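Local structure of putative acetamidase/formamidase (Yersinia enterocolitica subsp. palearctica serotype O:3, 5UBU) at residues V175-I179 with D180-S184; G192-V196 with P197-P201; E31-K34 with E35-T39; P256-N260 with A261-M265; M109-G113 with V114-G118. The protein probably hydrolyses carbon-nitrogen bonds of linear amides such as acetamide or formamide, and binds sodium ions in the crystal. All blocks are in the same frame, centred on the assembly; numbering follows the deposited sequence.

Contact 1 of 5, residues V175-I179 with D180-S184; sequences VSPEI and DSINS
I182 carries CG1 anti to its carbonyl carbon (chi1 -58°) and then runs extended, and this delivers CD1 to the ring of P177, 3.8 Å from P177 CG. The other torsion that matters is in I179, whose CG1 sits between the backbone N and the carbonyl carbon (chi1 65°). From there it lies beside the next carboxylate, with I179 CG1 3.7 Å from D180 OD1. Between these two side-chain meetings the chain doubles back over the proline: D180 O faces the P177 ring, 3.5 Å from P177 CB and 3.6 Å from P177 CG, while the two CB atoms of P177 and D180 are 4.0 Å apart. This is the turn that leads out of strand 169-175 into the short strand 182-183, which pairs antiparallel with strand 39-40, and it belongs to a subunit interface. D180 OD1 reaches across to T39 OG1 of the second subunit by a hydrogen bond, and I179 packs on that same threonine. S181 OG turns instead to T39 OG1 of its own chain. Y43 OH, also of the same chain, is hydrogen-bonded to I179 O, and I182 touches H190.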
loop_
_atom_site.group_PDB
_atom_site.type_symbol
_atom_site.label_atom_id
_atom_site.label_comp_id
_atom_site.label_asym_id
_atom_site.label_seq_id
_atom_site.Cartn_x
_atom_site.Cartn_y
_atom_site.Cartn_z
ATOM N N VAL B 175 -7.632 20.421 -15.382
ATOM C CA VAL B 175 -8.886 21.142 -15.556
ATOM C C VAL B 175 -9.561 21.151 -14.185
ATOM O O VAL B 175 -9.250 20.322 -13.332
ATOM C CB VAL B 175 -9.787 20.544 -16.648
ATOM C CG1 VAL B 175 -9.182 20.792 -18.014
ATOM C CG2 VAL B 175 -10.032 19.062 -16.423
ATOM N N SER B 176 -10.466 22.092 -13.965
ATOM C CA SER B 176 -11.143 22.200 -12.676
ATOM C C SER B 176 -12.111 21.074 -12.350
ATOM O O SER B 176 -12.757 20.544 -13.240
ATOM C CB SER B 176 -11.940 23.501 -12.608
ATOM O OG SER B 176 -12.696 23.571 -11.408
ATOM N N PRO B 177 -12.161 20.670 -11.063
ATOM C CA PRO B 177 -13.173 19.726 -10.634
ATOM C C PRO B 177 -14.518 20.455 -10.660
ATOM O O PRO B 177 -14.549 21.672 -10.835
ATOM C CB PRO B 177 -12.776 19.414 -9.191
ATOM C CG PRO B 177 -11.313 19.581 -9.166
ATOM C CD PRO B 177 -11.009 20.683 -10.137
ATOM N N GLU B 178 -15.611 19.735 -10.464
ATOM C CA GLU B 178 -16.922 20.364 -10.486
ATOM C C GLU B 178 -17.084 21.364 -9.342
ATOM O O GLU B 178 -17.432 22.528 -9.584
ATOM C CB GLU B 178 -18.032 19.311 -10.433
ATOM C CG GLU B 178 -19.421 19.906 -10.602
ATOM C CD GLU B 178 -20.522 18.871 -10.701
ATOM O OE1 GLU B 178 -21.689 19.301 -10.736
ATOM O OE2 GLU B 178 -20.239 17.648 -10.748
ATOM N N ILE B 179 -16.823 20.909 -8.110
ATOM C CA ILE B 179 -16.955 21.779 -6.915
ATOM C C ILE B 179 -15.722 21.833 -6.022
ATOM O O ILE B 179 -15.581 22.775 -5.254
ATOM C CB ILE B 179 -18.184 21.401 -6.045
ATOM C CG1 ILE B 179 -18.043 19.994 -5.431
ATOM C CG2 ILE B 179 -19.463 21.516 -6.869
ATOM C CD1 ILE B 179 -19.137 19.658 -4.441
ATOM N N ASP B 180 -14.849 20.835 -6.108
ATOM C CA ASP B 180 -13.631 20.821 -5.294
ATOM C C ASP B 180 -12.560 21.734 -5.850
ATOM O O ASP B 180 -12.618 22.144 -7.004
ATOM C CB ASP B 180 -13.044 19.399 -5.202
ATOM C CG ASP B 180 -13.889 18.453 -4.374
ATOM O OD1 ASP B 180 -14.914 18.893 -3.794
ATOM O OD2 ASP B 180 -13.514 17.259 -4.308
ATOM N N SER B 181 -11.588 22.051 -4.998
ATOM C CA SER B 181 -10.434 22.854 -5.384
ATOM C C SER B 181 -9.256 22.085 -4.786
ATOM O O SER B 181 -9.048 22.096 -3.567
ATOM C CB SER B 181 -10.532 24.288 -4.873
ATOM O OG SER B 181 -9.546 25.100 -5.490
ATOM N N ILE B 182 -8.524 21.394 -5.659
ATOM C CA ILE B 182 -7.398 20.529 -5.280
ATOM C C ILE B 182 -6.075 21.277 -5.367
ATOM O O ILE B 182 -5.853 22.008 -6.329
ATOM C CB ILE B 182 -7.373 19.296 -6.218
ATOM C CG1 ILE B 182 -8.718 18.551 -6.117
ATOM C CG2 ILE B 182 -6.226 18.359 -5.869
ATOM C CD1 ILE B 182 -8.916 17.421 -7.117
ATOM N N ASN B 183 -5.179 21.088 -4.396
ATOM C CA ASN B 183 -3.904 21.820 -4.442
ATOM C C ASN B 183 -3.069 21.475 -5.679
ATOM O O ASN B 183 -3.248 20.425 -6.304
ATOM C CB ASN B 183 -3.092 21.733 -3.126
ATOM C CG ASN B 183 -2.591 20.340 -2.806
ATOM O OD1 ASN B 183 -2.077 19.630 -3.664
ATOM N ND2 ASN B 183 -2.658 19.982 -1.535
ATOM N N SER B 184 -2.169 22.389 -6.020
ATOM C CA SER B 184 -1.308 22.253 -7.190
ATOM C C SER B 184 -0.226 21.185 -7.054
ATOM O O SER B 184 0.541 20.967 -7.993
ATOM C CB SER B 184 -0.663 23.604 -7.502
ATOM O OG SER B 184 0.079 24.076 -6.388
#

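Contact 2 of 5, residues G192-V196 with P197-P201. With NA (sodium ion), chain H.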
loop_
_atom_site.group_PDB
_atom_site.type_symbol
_atom_site.label_atom_id
_atom_site.label_comp_id
_atom_site.label_asym_id
_atom_site.label_seq_id
_atom_site.Cartn_x
_atom_site.Cartn_y
_atom_site.Cartn_z
ATOM N N GLY B 192 -3.687 17.370 -12.987
ATOM C CA GLY B 192 -2.925 17.859 -11.840
ATOM C C GLY B 192 -1.434 17.607 -11.935
ATOM O O GLY B 192 -0.886 17.497 -13.034
ATOM N N ASN B 193 -0.791 17.509 -10.769
ATOM C CA ASN B 193 0.653 17.295 -10.659
ATOM C C ASN B 193 0.990 15.822 -10.920
ATOM O O ASN B 193 1.369 15.073 -10.013
ATOM C CB ASN B 193 1.126 17.734 -9.265
ATOM C CG ASN B 193 2.634 17.790 -9.139
ATOM O OD1 ASN B 193 3.342 17.951 -10.127
ATOM N ND2 ASN B 193 3.128 17.697 -7.913
HETATM N N MSE B 194 0.860 15.427 -12.180
HETATM C CA MSE B 194 1.104 14.049 -12.599
HETATM C C MSE B 194 2.562 13.709 -12.758
HETATM O O MSE B 194 2.960 12.574 -12.519
HETATM C CB MSE B 194 0.419 13.815 -13.943
HETATM C CG MSE B 194 -1.095 13.975 -13.841
HETATM SE SE MSE B 194 -1.911 13.873 -15.624
HETATM C CE MSE B 194 -1.267 15.566 -16.393
ATOM N N ASP B 195 3.363 14.681 -13.177
ATOM C CA ASP B 195 4.792 14.475 -13.395
ATOM C C ASP B 195 5.056 13.229 -14.260
ATOM O O ASP B 195 5.792 12.332 -13.872
ATOM C CB ASP B 195 5.541 14.388 -12.060
ATOM C CG ASP B 195 5.479 15.677 -11.243
ATOM O OD1 ASP B 195 5.281 16.775 -11.812
ATOM O OD2 ASP B 195 5.664 15.589 -10.009
ATOM N N VAL B 196 4.413 13.183 -15.423
ATOM C CA VAL B 196 4.579 12.095 -16.381
ATOM C C VAL B 196 5.465 12.661 -17.495
ATOM O O VAL B 196 5.025 13.548 -18.231
ATOM C CB VAL B 196 3.221 11.617 -16.947
ATOM C CG1 VAL B 196 3.421 10.620 -18.085
ATOM C CG2 VAL B 196 2.378 10.999 -15.845
ATOM N N PRO B 197 6.710 12.155 -17.626
ATOM C CA PRO B 197 7.680 12.641 -18.631
ATOM C C PRO B 197 7.187 12.722 -20.068
ATOM O O PRO B 197 7.703 13.527 -20.844
ATOM C CB PRO B 197 8.810 11.614 -18.561
ATOM C CG PRO B 197 8.726 11.055 -17.191
ATOM C CD PRO B 197 7.278 11.071 -16.804
ATOM N N ASP B 198 6.201 11.902 -20.413
ATOM C CA ASP B 198 5.654 11.850 -21.778
ATOM C C ASP B 198 4.788 13.049 -22.186
ATOM O O ASP B 198 4.550 13.260 -23.375
ATOM C CB ASP B 198 4.842 10.570 -21.933
ATOM C CG ASP B 198 5.658 9.332 -21.663
ATOM O OD1 ASP B 198 6.435 8.909 -22.536
ATOM O OD2 ASP B 198 5.482 8.752 -20.587
ATOM N N ILE B 199 4.332 13.829 -21.211
ATOM C CA ILE B 199 3.485 14.994 -21.469
ATOM C C ILE B 199 4.342 16.210 -21.845
ATOM O O ILE B 199 4.444 17.186 -21.102
ATOM C CB ILE B 199 2.560 15.263 -20.257
ATOM C CG1 ILE B 199 1.666 14.038 -20.050
ATOM C CG2 ILE B 199 1.692 16.505 -20.475
ATOM C CD1 ILE B 199 0.792 14.111 -18.825
ATOM N N GLY B 200 4.956 16.123 -23.021
ATOM C CA GLY B 200 5.809 17.191 -23.545
ATOM C C GLY B 200 5.504 17.456 -25.012
ATOM O O GLY B 200 4.476 17.007 -25.531
ATOM N N PRO B 201 6.395 18.201 -25.694
ATOM C CA PRO B 201 6.213 18.494 -27.114
ATOM C C PRO B 201 5.925 17.229 -27.898
ATOM O O PRO B 201 6.605 16.229 -27.713
ATOM C CB PRO B 201 7.548 19.098 -27.520
ATOM C CG PRO B 201 8.047 19.743 -26.271
ATOM C CD PRO B 201 7.573 18.892 -25.133
HETATM NA NA NA H . 5.556 18.293 -10.161
HETATM O O HOH W 1 6.630 17.191 -7.689
#
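A sodium ion is gripped by N193 OD1 at 2.2 Å and by both carboxylate oxygens of D195, with OD1 at 2.3 Å and OD2 at 2.7 Å from the metal. A water and D220 complete the set of ligands. N193 CG is anti to the backbone N (chi1 -169°), pointing OD1 at the metal, while N193 ND2 is held by L185 O. One step out, the backbone folds into a type I beta turn, V196 to I199, closed by I199 N to V196 O at 3.1 Å. The turn brings I199 CD1 back over the segment before it, 3.5 Å from selenomethionine M194 CE and 4.0 Å from V196 CB; the M194 and I199 side chains cross at about a right angle. D198 makes a salt bridge with R310. D220 is shared with a second sodium site, and in the first the cation between N193 OD1 and D195 OD1 probably eases the closeness of these two acceptors.

Contact 3 of 5, residues E31-K34 with E35-T39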
loop_
_atom_site.group_PDB
_atom_site.type_symbol
_atom_site.label_atom_id
_atom_site.label_comp_id
_atom_site.label_asym_id
_atom_site.label_seq_id
_atom_site.Cartn_x
_atom_site.Cartn_y
_atom_site.Cartn_z
ATOM N N GLU B 31 1.887 39.315 -16.719
ATOM C CA GLU B 31 1.053 40.511 -16.549
ATOM C C GLU B 31 -0.424 40.138 -16.772
ATOM O O GLU B 31 -1.304 40.691 -16.123
ATOM C CB GLU B 31 1.538 41.624 -17.500
ATOM C CG GLU B 31 1.309 43.076 -17.059
ATOM C CD GLU B 31 -0.081 43.646 -17.305
ATOM O OE1 GLU B 31 -0.291 44.818 -16.916
ATOM O OE2 GLU B 31 -0.959 42.958 -17.894
HETATM N N MSE B 32 -0.682 39.190 -17.674
HETATM C CA MSE B 32 -2.053 38.734 -17.946
HETATM C C MSE B 32 -2.532 37.832 -16.839
HETATM O O MSE B 32 -3.692 37.902 -16.431
HETATM C CB MSE B 32 -2.146 37.962 -19.262
HETATM C CG MSE B 32 -3.604 37.673 -19.652
HETATM SE SE MSE B 32 -3.712 36.653 -21.348
HETATM C CE MSE B 32 -3.590 38.155 -22.621
ATOM N N GLN B 33 -1.638 36.972 -16.358
ATOM C CA GLN B 33 -1.953 36.038 -15.282
ATOM C C GLN B 33 -2.276 36.739 -13.950
ATOM O O GLN B 33 -3.177 36.313 -13.234
ATOM C CB GLN B 33 -0.793 35.045 -15.090
ATOM C CG GLN B 33 -1.015 34.001 -14.001
ATOM C CD GLN B 33 -2.190 33.081 -14.286
ATOM O OE1 GLN B 33 -2.399 32.650 -15.427
ATOM N NE2 GLN B 33 -2.936 32.732 -13.240
ATOM N N LYS B 34 -1.528 37.798 -13.639
ATOM C CA LYS B 34 -1.684 38.608 -12.402
ATOM C C LYS B 34 -1.250 37.861 -11.139
ATOM O O LYS B 34 -0.283 38.279 -10.496
ATOM C CB LYS B 34 -3.094 39.200 -12.250
ATOM C CG LYS B 34 -3.444 40.152 -13.383
ATOM C CD LYS B 34 -4.743 40.922 -13.202
ATOM C CE LYS B 34 -4.965 41.801 -14.433
ATOM N NZ LYS B 34 -6.215 42.618 -14.394
ATOM N N GLU B 35 -1.962 36.785 -10.793
ATOM C CA GLU B 35 -1.587 35.981 -9.642
ATOM C C GLU B 35 -1.659 34.498 -10.022
ATOM O O GLU B 35 -2.640 34.020 -10.601
ATOM C CB GLU B 35 -2.399 36.291 -8.361
ATOM C CG GLU B 35 -3.849 35.831 -8.276
ATOM C CD GLU B 35 -4.393 35.922 -6.833
ATOM O OE1 GLU B 35 -3.634 35.585 -5.882
ATOM O OE2 GLU B 35 -5.584 36.292 -6.648
ATOM N N PHE B 36 -0.580 33.777 -9.734
ATOM C CA PHE B 36 -0.503 32.354 -10.007
ATOM C C PHE B 36 -1.223 31.631 -8.880
ATOM O O PHE B 36 -1.240 32.122 -7.749
ATOM C CB PHE B 36 0.951 31.930 -10.119
ATOM C CG PHE B 36 1.632 32.448 -11.349
ATOM C CD1 PHE B 36 2.015 33.777 -11.435
ATOM C CD2 PHE B 36 1.887 31.605 -12.426
ATOM C CE1 PHE B 36 2.622 34.264 -12.577
ATOM C CE2 PHE B 36 2.507 32.084 -13.566
ATOM C CZ PHE B 36 2.873 33.415 -13.642
ATOM N N HIS B 37 -1.818 30.474 -9.175
ATOM C CA HIS B 37 -2.582 29.736 -8.157
ATOM C C HIS B 37 -1.947 28.457 -7.670
ATOM O O HIS B 37 -1.269 27.754 -8.426
ATOM C CB HIS B 37 -3.997 29.414 -8.656
ATOM C CG HIS B 37 -4.748 30.611 -9.149
ATOM N ND1 HIS B 37 -4.941 30.856 -10.493
ATOM C CD2 HIS B 37 -5.317 31.651 -8.489
ATOM C CE1 HIS B 37 -5.620 31.980 -10.637
ATOM N NE2 HIS B 37 -5.858 32.483 -9.438
ATOM N N TYR B 38 -2.208 28.170 -6.395
ATOM C CA TYR B 38 -1.731 26.967 -5.714
ATOM C C TYR B 38 -2.869 25.973 -5.429
ATOM O O TYR B 38 -2.665 24.973 -4.730
ATOM C CB TYR B 38 -0.952 27.340 -4.446
ATOM C CG TYR B 38 0.377 27.977 -4.776
ATOM C CD1 TYR B 38 1.511 27.184 -4.969
ATOM C CD2 TYR B 38 0.506 29.359 -4.923
ATOM C CE1 TYR B 38 2.738 27.747 -5.284
ATOM C CE2 TYR B 38 1.733 29.928 -5.232
ATOM C CZ TYR B 38 2.846 29.113 -5.415
ATOM O OH TYR B 38 4.070 29.652 -5.729
ATOM N N THR B 39 -4.060 26.266 -5.961
ATOM C CA THR B 39 -5.217 25.378 -5.845
ATOM C C THR B 39 -5.949 25.438 -7.192
ATOM O O THR B 39 -6.051 26.496 -7.809
ATOM C CB THR B 39 -6.135 25.700 -4.638
ATOM O OG1 THR B 39 -7.076 24.635 -4.459
ATOM C CG2 THR B 39 -6.867 27.026 -4.813
#
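Q33 reaches forward over the end of its helix to E35 and F36. Its NE2 gives an N-H to E35 O at 3.0 Å, nearly straight (169°), with the acceptor close to the Q33 amide plane and the donor above the plane of the E35 carbonyl. At the other end of the amide, Q33 OE1 accepts from G89 N and N88 ND2, so both polar atoms are satisfied. The backbone makes the second bond: E35 N donates to Q33 O at 2.8 Å, bent to 136°, closing a classic gamma turn centred on K34, whose phi is positive. Q33 CG, anti to the backbone N (chi1 -179°), lies over the middle of the F36 ring in a CH-pi contact, 3.8 Å from the ring centroid, and the bend at chi2 then turns the amide toward E35 O. H37 stands nearby, its ring plane steeply inclined to the Q33 amide. With a carbonyl waiting at NE2 and two N-H groups at OE1, the amide has one sensible rotation; turning it over would set donor against donor and acceptor against acceptor.

Contact 4 of 5, residues P256-N260 with A261-M265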
loop_
_atom_site.group_PDB
_atom_site.type_symbol
_atom_site.label_atom_id
_atom_site.label_comp_id
_atom_site.label_asym_id
_atom_site.label_seq_id
_atom_site.Cartn_x
_atom_site.Cartn_y
_atom_site.Cartn_z
ATOM N N PRO B 256 -7.510 11.083 -16.940
ATOM C CA PRO B 256 -6.805 11.681 -18.072
ATOM C C PRO B 256 -6.216 10.639 -19.005
ATOM O O PRO B 256 -5.846 9.556 -18.564
ATOM C CB PRO B 256 -5.648 12.460 -17.411
ATOM C CG PRO B 256 -6.077 12.689 -16.005
ATOM C CD PRO B 256 -6.956 11.529 -15.642
ATOM N N ARG B 257 -6.141 10.980 -20.285
ATOM C CA ARG B 257 -5.552 10.115 -21.299
ATOM C C ARG B 257 -4.642 10.962 -22.149
ATOM O O ARG B 257 -4.783 12.180 -22.187
ATOM C CB ARG B 257 -6.624 9.487 -22.167
ATOM C CG ARG B 257 -7.496 8.506 -21.433
ATOM C CD ARG B 257 -8.680 8.074 -22.280
ATOM N NE ARG B 257 -9.464 7.051 -21.586
ATOM C CZ ARG B 257 -10.588 6.509 -22.044
ATOM N NH1 ARG B 257 -11.104 6.880 -23.210
ATOM N NH2 ARG B 257 -11.204 5.591 -21.323
HETATM N N MSE B 258 -3.679 10.334 -22.801
HETATM C CA MSE B 258 -2.784 11.078 -23.679
HETATM C C MSE B 258 -2.503 10.246 -24.895
HETATM O O MSE B 258 -2.817 9.062 -24.955
HETATM C CB MSE B 258 -1.564 11.671 -22.946
HETATM C CG MSE B 258 -0.383 10.734 -22.760
HETATM SE SE MSE B 258 0.870 10.782 -24.294
HETATM C CE MSE B 258 2.042 9.332 -23.648
ATOM N N GLU B 259 -1.910 10.895 -25.878
ATOM C CA GLU B 259 -1.622 10.278 -27.143
ATOM C C GLU B 259 -0.411 10.952 -27.753
ATOM O O GLU B 259 -0.220 12.149 -27.582
ATOM C CB GLU B 259 -2.842 10.509 -28.032
ATOM C CG GLU B 259 -2.761 9.983 -29.449
ATOM C CD GLU B 259 -3.992 10.315 -30.294
ATOM O OE1 GLU B 259 -4.829 11.155 -29.893
ATOM O OE2 GLU B 259 -4.111 9.731 -31.387
ATOM N N ASN B 260 0.421 10.179 -28.436
ATOM C CA ASN B 260 1.584 10.727 -29.143
ATOM C C ASN B 260 1.797 9.922 -30.424
ATOM O O ASN B 260 0.989 9.059 -30.757
ATOM C CB ASN B 260 2.843 10.818 -28.255
ATOM C CG ASN B 260 3.295 9.492 -27.717
ATOM O OD1 ASN B 260 2.958 8.436 -28.250
ATOM N ND2 ASN B 260 4.088 9.539 -26.647
ATOM N N ALA B 261 2.874 10.199 -31.142
ATOM C CA ALA B 261 3.128 9.510 -32.401
ATOM C C ALA B 261 3.047 7.993 -32.331
ATOM O O ALA B 261 2.476 7.373 -33.230
ATOM C CB ALA B 261 4.476 9.937 -32.985
ATOM N N GLU B 262 3.558 7.401 -31.249
ATOM C CA GLU B 262 3.596 5.941 -31.146
ATOM C C GLU B 262 2.603 5.241 -30.213
ATOM O O GLU B 262 2.333 4.062 -30.422
ATOM C CB GLU B 262 5.030 5.485 -30.823
ATOM C CG GLU B 262 6.042 5.894 -31.904
ATOM C CD GLU B 262 7.389 5.180 -31.833
ATOM O OE1 GLU B 262 7.670 4.364 -30.911
ATOM O OE2 GLU B 262 8.192 5.442 -32.753
ATOM N N THR B 263 2.045 5.927 -29.220
ATOM C CA THR B 263 1.126 5.257 -28.273
ATOM C C THR B 263 -0.071 6.065 -27.784
ATOM O O THR B 263 -0.195 7.257 -28.046
ATOM C CB THR B 263 1.879 4.894 -26.954
ATOM O OG1 THR B 263 2.162 6.086 -26.209
ATOM C CG2 THR B 263 3.177 4.152 -27.228
ATOM N N ILE B 264 -0.946 5.358 -27.073
ATOM C CA ILE B 264 -2.088 5.943 -26.382
ATOM C C ILE B 264 -1.807 5.533 -24.927
ATOM O O ILE B 264 -1.154 4.513 -24.692
ATOM C CB ILE B 264 -3.470 5.439 -26.873
ATOM C CG1 ILE B 264 -3.697 3.964 -26.542
ATOM C CG2 ILE B 264 -3.626 5.702 -28.360
ATOM C CD1 ILE B 264 -5.084 3.487 -26.879
HETATM N N MSE B 265 -2.288 6.317 -23.963
HETATM C CA MSE B 265 -2.038 6.023 -22.562
HETATM C C MSE B 265 -3.120 6.500 -21.651
HETATM O O MSE B 265 -3.680 7.564 -21.862
HETATM C CB MSE B 265 -0.726 6.744 -22.210
HETATM C CG MSE B 265 -0.276 6.618 -20.741
HETATM SE SE MSE B 265 1.027 8.038 -20.252
HETATM C CE MSE B 265 2.576 7.194 -21.101
#
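A tight beta hairpin joins strand 257-260 to strand 263-270, neighbours in the large mixed sheet, with A261 and E262 at its tip. M258 and M265, both selenomethionines, form its antiparallel hydrogen-bonded pair: M258 N to M265 O is 2.9 Å and M265 N to M258 O is 3.0 Å. E259 and I264 follow as the non-hydrogen-bonded pair, with side chains on the other face of the sheet. There I264 packs on L284 and W287 of helix 273-291, while the E259 carboxylate takes Y206 OH and a salt bridge from K327. On the M258 face the two selenomethionine chains meet obliquely, their CE methyls 3.4 Å apart; M258 bends at chi2, which turns its end back over M265, and D198 lies against both. Toward the tip, N260 N donates to T263 O at 3.0 Å. The return bond uses the asparagine side chain, placed by its chi1 of 60° alongside that of T263. N260 OD1 receives T263 N at 2.8 Å, almost in line with the amide C=O, and a weak bond from E262 N. T263 OG1 gives the same oxygen its third donor, at 3.2 Å from N260 OD1 and above the amide plane.

Contact 5 of 5, residues M109-G113 with V114-G118; sequences MLPRG and VNPHG
The pyrrolidine rings of P111 and P116 are set obliquely against each other, meeting through P111 CB, which lies 3.8 Å from P116 CB and equally near P116 CG. Two backbone carbonyls add to the surroundings of the second ring: G113 O is 3.7 Å from P116 CD, and R112 O is 3.9 Å from P116 CB. The proline pair closes a surface loop where the chain leaves strand 101-111, part of the large mixed sheet, and enters strand 117-122, an outermost strand of a separate four-strand antiparallel sheet. Two residues with positive phi help it round the bend: G113, at phi 100°, a value that suits a residue without a side chain, and N115, at phi 53°. Both prolines also rest on L151 of strand 145-151, the neighbour of strand 117-122, and P111 touches Y166 as well. Before the bend the backbone of R112 is still bonded to A238, and after it that of G118 is bonded to I149. The R112 side chain points off the loop, its NH2 giving a hydrogen bond to T60 O.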
loop_
_atom_site.group_PDB
_atom_site.type_symbol
_atom_site.label_atom_id
_atom_site.label_comp_id
_atom_site.label_asym_id
_atom_site.label_seq_id
_atom_site.Cartn_x
_atom_site.Cartn_y
_atom_site.Cartn_z
HETATM N N MSE B 109 8.420 23.803 -25.988
HETATM C CA MSE B 109 8.766 24.256 -24.646
HETATM C C MSE B 109 10.194 24.725 -24.680
HETATM O O MSE B 109 11.101 23.948 -24.983
HETATM C CB MSE B 109 8.613 23.107 -23.655
HETATM C CG MSE B 109 7.155 22.740 -23.424
HETATM SE SE MSE B 109 7.041 21.328 -22.061
HETATM C CE MSE B 109 7.617 22.372 -20.498
ATOM N N LEU B 110 10.406 26.006 -24.395
ATOM C CA LEU B 110 11.750 26.587 -24.393
ATOM C C LEU B 110 12.022 27.215 -23.031
ATOM O O LEU B 110 11.080 27.602 -22.336
ATOM C CB LEU B 110 11.868 27.665 -25.475
ATOM C CG LEU B 110 11.565 27.241 -26.919
ATOM C CD1 LEU B 110 11.576 28.441 -27.846
ATOM C CD2 LEU B 110 12.534 26.155 -27.378
ATOM N N PRO B 111 13.301 27.295 -22.624
ATOM C CA PRO B 111 13.598 27.931 -21.338
ATOM C C PRO B 111 13.381 29.431 -21.455
ATOM O O PRO B 111 13.672 30.014 -22.498
ATOM C CB PRO B 111 15.068 27.578 -21.079
ATOM C CG PRO B 111 15.627 27.188 -22.400
ATOM C CD PRO B 111 14.494 26.684 -23.241
ATOM N N ARG B 112 12.860 30.034 -20.392
ATOM C CA ARG B 112 12.550 31.457 -20.369
ATOM C C ARG B 112 13.553 32.227 -19.524
ATOM O O ARG B 112 14.003 31.738 -18.491
ATOM C CB ARG B 112 11.125 31.630 -19.831
ATOM C CG ARG B 112 10.530 33.020 -20.001
ATOM C CD ARG B 112 9.036 32.999 -19.731
ATOM N NE ARG B 112 8.714 32.616 -18.359
ATOM C CZ ARG B 112 8.598 33.458 -17.324
ATOM N NH1 ARG B 112 8.748 34.770 -17.476
ATOM N NH2 ARG B 112 8.298 32.976 -16.117
ATOM N N GLY B 113 13.906 33.423 -19.991
ATOM C CA GLY B 113 14.871 34.295 -19.308
ATOM C C GLY B 113 16.259 34.239 -19.908
ATOM O O GLY B 113 16.598 33.305 -20.623
ATOM N N VAL B 114 17.058 35.269 -19.623
ATOM C CA VAL B 114 18.447 35.350 -20.101
ATOM C C VAL B 114 19.329 34.465 -19.207
ATOM O O VAL B 114 19.262 34.560 -17.980
ATOM C CB VAL B 114 18.964 36.802 -20.069
ATOM C CG1 VAL B 114 20.390 36.886 -20.604
ATOM C CG2 VAL B 114 18.036 37.708 -20.871
ATOM N N ASN B 115 20.159 33.624 -19.830
ATOM C CA ASN B 115 21.047 32.689 -19.104
ATOM C C ASN B 115 20.180 31.889 -18.137
ATOM O O ASN B 115 20.359 31.949 -16.918
ATOM C CB ASN B 115 22.192 33.443 -18.399
ATOM C CG ASN B 115 23.170 34.064 -19.384
ATOM O OD1 ASN B 115 23.430 33.491 -20.440
ATOM N ND2 ASN B 115 23.745 35.224 -19.027
ATOM N N PRO B 116 19.232 31.113 -18.701
ATOM C CA PRO B 116 18.271 30.345 -17.904
ATOM C C PRO B 116 18.861 29.206 -17.095
ATOM O O PRO B 116 19.772 28.508 -17.556
ATOM C CB PRO B 116 17.327 29.782 -18.965
ATOM C CG PRO B 116 18.172 29.643 -20.177
ATOM C CD PRO B 116 19.167 30.751 -20.138
ATOM N N HIS B 117 18.328 29.020 -15.897
ATOM C CA HIS B 117 18.762 27.939 -15.027
ATOM C C HIS B 117 17.578 27.122 -14.522
ATOM O O HIS B 117 16.521 27.670 -14.218
ATOM C CB HIS B 117 19.570 28.445 -13.819
ATOM C CG HIS B 117 20.895 29.048 -14.176
ATOM N ND1 HIS B 117 21.048 30.388 -14.453
ATOM C CD2 HIS B 117 22.136 28.493 -14.275
ATOM C CE1 HIS B 117 22.323 30.640 -14.695
ATOM N NE2 HIS B 117 23.003 29.512 -14.587
ATOM N N GLY B 118 17.779 25.808 -14.473
ATOM C CA GLY B 118 16.807 24.873 -13.933
ATOM C C GLY B 118 17.235 24.631 -12.496
ATOM O O GLY B 118 18.339 24.978 -12.126
#

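Overall arrangement
Contact 2 supplies N193 and D195 to a sodium site that D220 completes, and lies near the chain's centre, about 3 Å from it between centres; a second sodium ion, bound by D220, H222 and E236, is about 5 Å from the D195 side chain. Three contacts touch contact 2. In contact 4, M265 SE packs 4.1 Å from V196 CG1. In contact 1, S184 O is 3.5 Å from N193 CB; in contact 5, M109 SE lies 4.0 Å from P201 CD. Contact 3 is joined to contact 1, with S184 N 2.9 Å from Y38 O, and both reach the second subunit. Contacts 3 and 4 are about 29 Å apart between centres, on opposite sides of the chain's centre.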